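Local coordinates for XRE family transcriptional regulator (Pseudomonas putida, PDB 6F8H), which is the antitoxin GraA, a HigA-type helix-turn-helix protein that counteracts the toxin GraT and probably binds operator DNA as a dimer, at the interface of chains A and B. Numbering follows the deposited sequence. Chains: chain A/B, XRE family transcriptional regulator.

Contact 1 and contact 2, in the copies given, lie about 34 Å apart between the centres of their C-alpha atoms, within one two-fold symmetric interface. Both draw on helix 59-69: contact 1 uses its start and middle in chain A, contact 2 its end and the turn beyond in chain B. By symmetry, each helix 59-69 meets the partner's long helix, which begins at residue 73, along its start and middle, and the partner's C-terminal tail at its end. Each subunit thus both offers and receives these elements, which may help set the spacing of the two helix-turn-helix units.

Contact 1: the interface of chains A and B. Residues chain A 60, 63-64; chain B 85, 88-89, 92, 96.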
loop_
_atom_site.group_PDB
_atom_site.type_symbol
_atom_site.label_atom_id
_atom_site.label_comp_id
_atom_site.label_asym_id
_atom_site.label_seq_id
_atom_site.Cartn_x
_atom_site.Cartn_y
_atom_site.Cartn_z
ATOM N N ASP A 60 9.937 -2.838 1.663
ATOM C CA ASP A 60 11.327 -2.866 2.137
ATOM C C ASP A 60 11.615 -1.703 3.091
ATOM O O ASP A 60 12.194 -1.884 4.166
ATOM C CB ASP A 60 12.296 -2.829 0.938
ATOM C CG ASP A 60 13.756 -3.038 1.350
ATOM O OD1 ASP A 60 14.455 -2.050 1.656
ATOM O OD2 ASP A 60 14.212 -4.200 1.360
ATOM N N LEU A 63 9.873 -2.048 6.575
ATOM C CA LEU A 63 10.604 -2.985 7.427
ATOM C C LEU A 63 11.846 -2.336 8.030
ATOM O O LEU A 63 12.106 -2.465 9.236
ATOM C CB LEU A 63 11.002 -4.235 6.628
ATOM C CG LEU A 63 9.855 -5.158 6.198
ATOM C CD1 LEU A 63 10.355 -6.352 5.435
ATOM C CD2 LEU A 63 9.088 -5.605 7.431
ATOM N N ARG A 64 12.607 -1.637 7.184
ATOM C CA ARG A 64 13.789 -0.900 7.626
ATOM C C ARG A 64 13.422 0.141 8.680
ATOM O O ARG A 64 14.083 0.244 9.715
ATOM C CB ARG A 64 14.495 -0.237 6.422
ATOM C CG ARG A 64 15.067 -1.283 5.443
ATOM C CD ARG A 64 15.762 -0.708 4.212
ATOM N NE ARG A 64 16.361 -1.789 3.418
ATOM C CZ ARG A 64 17.562 -2.315 3.656
ATOM N NH1 ARG A 64 18.317 -1.839 4.634
ATOM N NH2 ARG A 64 18.016 -3.305 2.907
ATOM N N LEU B 85 4.438 -7.088 2.628
ATOM C CA LEU B 85 5.302 -7.214 3.799
ATOM C C LEU B 85 5.795 -8.643 4.000
ATOM O O LEU B 85 6.971 -8.869 4.233
ATOM C CB LEU B 85 4.589 -6.762 5.066
ATOM C CG LEU B 85 4.543 -5.261 5.309
ATOM C CD1 LEU B 85 3.827 -4.979 6.622
ATOM C CD2 LEU B 85 5.956 -4.673 5.297
ATOM N N ALA B 88 8.289 -9.364 1.378
ATOM C CA ALA B 88 9.539 -8.672 1.660
ATOM C C ALA B 88 10.337 -9.400 2.741
ATOM O O ALA B 88 11.538 -9.630 2.566
ATOM C CB ALA B 88 9.267 -7.211 2.079
ATOM N N GLU B 89 9.663 -9.763 3.840
ATOM C CA GLU B 89 10.297 -10.459 4.965
ATOM C C GLU B 89 10.883 -11.803 4.540
ATOM O O GLU B 89 11.947 -12.199 5.006
ATOM C CB GLU B 89 9.299 -10.693 6.104
ATOM C CG GLU B 89 8.739 -9.443 6.726
ATOM C CD GLU B 89 7.458 -9.709 7.498
ATOM O OE1 GLU B 89 7.032 -10.881 7.552
ATOM O OE2 GLU B 89 6.864 -8.742 8.030
ATOM N N HIS B 92 13.880 -10.713 1.666
ATOM C CA HIS B 92 14.975 -9.791 1.955
ATOM C C HIS B 92 15.152 -9.565 3.444
ATOM O O HIS B 92 15.908 -8.690 3.857
ATOM C CB HIS B 92 14.750 -8.452 1.255
ATOM C CG HIS B 92 14.392 -8.582 -0.190
ATOM N ND1 HIS B 92 15.218 -9.197 -1.108
ATOM C CD2 HIS B 92 13.299 -8.176 -0.878
ATOM C CE1 HIS B 92 14.648 -9.167 -2.300
ATOM N NE2 HIS B 92 13.482 -8.552 -2.187
ATOM N N ILE B 96 17.874 -7.280 5.299
ATOM C CA ILE B 96 17.427 -6.087 6.002
ATOM C C ILE B 96 17.948 -6.071 7.442
ATOM O O ILE B 96 18.458 -5.059 7.923
ATOM C CB ILE B 96 15.879 -5.985 5.980
ATOM C CG1 ILE B 96 15.389 -5.612 4.571
ATOM C CG2 ILE B 96 15.367 -4.971 7.028
ATOM C CD1 ILE B 96 13.858 -5.731 4.387
#
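The carboxylate oxygen A:Asp60 OD1 takes a salt-bridging hydrogen bond of 2.6 Å from A:Arg64 NE, within helix 59-69 of this helix-turn-helix antitoxin, and B:Ile96 of the partner's helix 73-97 packs against the joined pair. The spacing of four residues puts the two side chains on the same helical face. The arginine nitrogen reaches OD1 on its syn side, 26° out of the carboxylate plane, while the oxygen lies nearly in the guanidinium plane. With CG anti to the backbone N (chi1 -173°), A:Asp60 swings its carboxylate to where one oxygen serves A:Arg64 and the other, OD2, faces the methyl B:Ile96 CD1 at 3.4 Å. The aspartate and isoleucine side chains slide past each other in opposite directions. B:Ile96 CG1 lies over one guanidinium face, offset toward the rim and 3.6 Å above the plane, and its CG2 branch touches A:Arg64 CG at 4.0 Å. Pairing with the aspartate probably offsets the arginine's charge where this aliphatic group packs.

One helical turn along from A:Asp60, A:Leu63 turns its forked end into chain B, the fork letting one side chain meet two regions of the partner helix. Its CD1 branch meets B:Ala88 CB at 3.6 Å and B:Ile96 CD1 at 3.7 Å, with the leucine and isoleucine side chains crossing at about a right angle. Branched isoleucine suits its place by having separate arms for leucine and arginine. The small alanine lets the leucine methyl come close to the partner helix. A:Leu63 CD2 instead meets B:Leu85 CD2 at 3.9 Å, the two leucines running alongside in opposite directions. B:Glu89 crosses A:Leu63 almost perpendicularly: its methylene CG makes the nearest approach, 3.7 Å from CD1, and its carboxylate end runs on past CD2.

Contact 2: the interface of chains A and B. Residues chain A 102-103; chain B 67-68, 70.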
loop_
_atom_site.group_PDB
_atom_site.type_symbol
_atom_site.label_atom_id
_atom_site.label_comp_id
_atom_site.label_asym_id
_atom_site.label_seq_id
_atom_site.Cartn_x
_atom_site.Cartn_y
_atom_site.Cartn_z
ATOM N N ARG A 102 -22.249 -1.949 -9.133
ATOM C CA ARG A 102 -22.016 -3.070 -8.233
ATOM C C ARG A 102 -22.406 -4.356 -8.946
ATOM O O ARG A 102 -23.253 -4.371 -9.836
ATOM C CB ARG A 102 -22.741 -2.913 -6.883
ATOM C CG ARG A 102 -24.169 -2.464 -6.917
ATOM C CD ARG A 102 -24.629 -2.013 -5.516
ATOM N NE ARG A 102 -24.645 -3.107 -4.545
ATOM C CZ ARG A 102 -25.694 -3.900 -4.333
ATOM N NH1 ARG A 102 -26.810 -3.727 -5.037
ATOM N NH2 ARG A 102 -25.629 -4.869 -3.430
ATOM N N LEU A 103 -21.723 -5.428 -8.580
ATOM C CA LEU A 103 -21.969 -6.731 -9.163
ATOM C C LEU A 103 -22.423 -7.675 -8.061
ATOM O O LEU A 103 -21.663 -7.953 -7.133
ATOM C CB LEU A 103 -20.709 -7.260 -9.845
ATOM C CG LEU A 103 -20.915 -8.330 -10.910
ATOM C CD1 LEU A 103 -21.667 -7.745 -12.109
ATOM C CD2 LEU A 103 -19.582 -8.909 -11.340
ATOM N N ILE B 67 -16.745 -0.376 -4.238
ATOM C CA ILE B 67 -18.089 -0.070 -4.751
ATOM C C ILE B 67 -18.719 -1.309 -5.397
ATOM O O ILE B 67 -19.855 -1.679 -5.115
ATOM C CB ILE B 67 -18.055 1.089 -5.783
ATOM C CG1 ILE B 67 -17.690 2.403 -5.092
ATOM C CG2 ILE B 67 -19.419 1.255 -6.467
ATOM C CD1 ILE B 67 -17.349 3.525 -6.039
ATOM N N CYS B 68 -17.950 -1.959 -6.258
ATOM C CA CYS B 68 -18.443 -3.071 -7.049
ATOM C C CYS B 68 -18.856 -4.285 -6.218
ATOM O O CYS B 68 -19.858 -4.950 -6.526
ATOM C CB CYS B 68 -17.378 -3.477 -8.061
ATOM S SG CYS B 68 -17.852 -4.790 -9.192
ATOM N N ASP B 70 -19.215 -4.363 -2.701
ATOM C CA ASP B 70 -19.693 -3.967 -1.364
ATOM C C ASP B 70 -18.685 -4.278 -0.267
ATOM O O ASP B 70 -19.029 -4.880 0.760
ATOM C CB ASP B 70 -21.034 -4.635 -1.042
ATOM C CG ASP B 70 -22.172 -4.052 -1.839
ATOM O OD1 ASP B 70 -22.292 -2.810 -1.875
ATOM O OD2 ASP B 70 -22.939 -4.831 -2.439
#
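A:Leu103 CB touches the sulfur B:Cys68 SG at 3.8 Å, a small apolar centre where the C-terminal tail of one antitoxin subunit meets the end of helix 59-69 in the other. With SG anti to the backbone N (chi1 -177°), the cysteine directs its sulfur toward the leucine, and this compact, weakly polar side chain probably lets the tail come close to the helix backbone. A:Arg102 CA lies 3.8 Å from B:Cys68 CA, and the arginine's CB lies against the carbonyl oxygens of both B:Ile67 and B:Cys68.

Beside this packing, A:Leu103 N donates a hydrogen bond of 2.8 Å to B:Cys68 O. That carbonyl lies in the last turn of helix 59-69, where carbonyls lack the next turn's amides as partners within the helix.

At the rim, A:Arg102 reaches B:Asp70, just beyond the helix. Its CG sits between the backbone N and the carbonyl carbon (chi1 45°), and a bend at chi3 brings the guanidinium group side-on to the carboxylate. Arginine suits this place because NE and NH2 can serve one acceptor together, while aspartate offers a short, charged arm. The two planes are turned 42° apart. A:Arg102 NH2 makes the shorter and straighter hydrogen bond, also a salt bridge, to B:Asp70 OD2 at 2.9 Å, on the syn side. A:Arg102 NE donates a longer, more bent bond of 3.2 Å to the syn lone pair of B:Asp70 OD2.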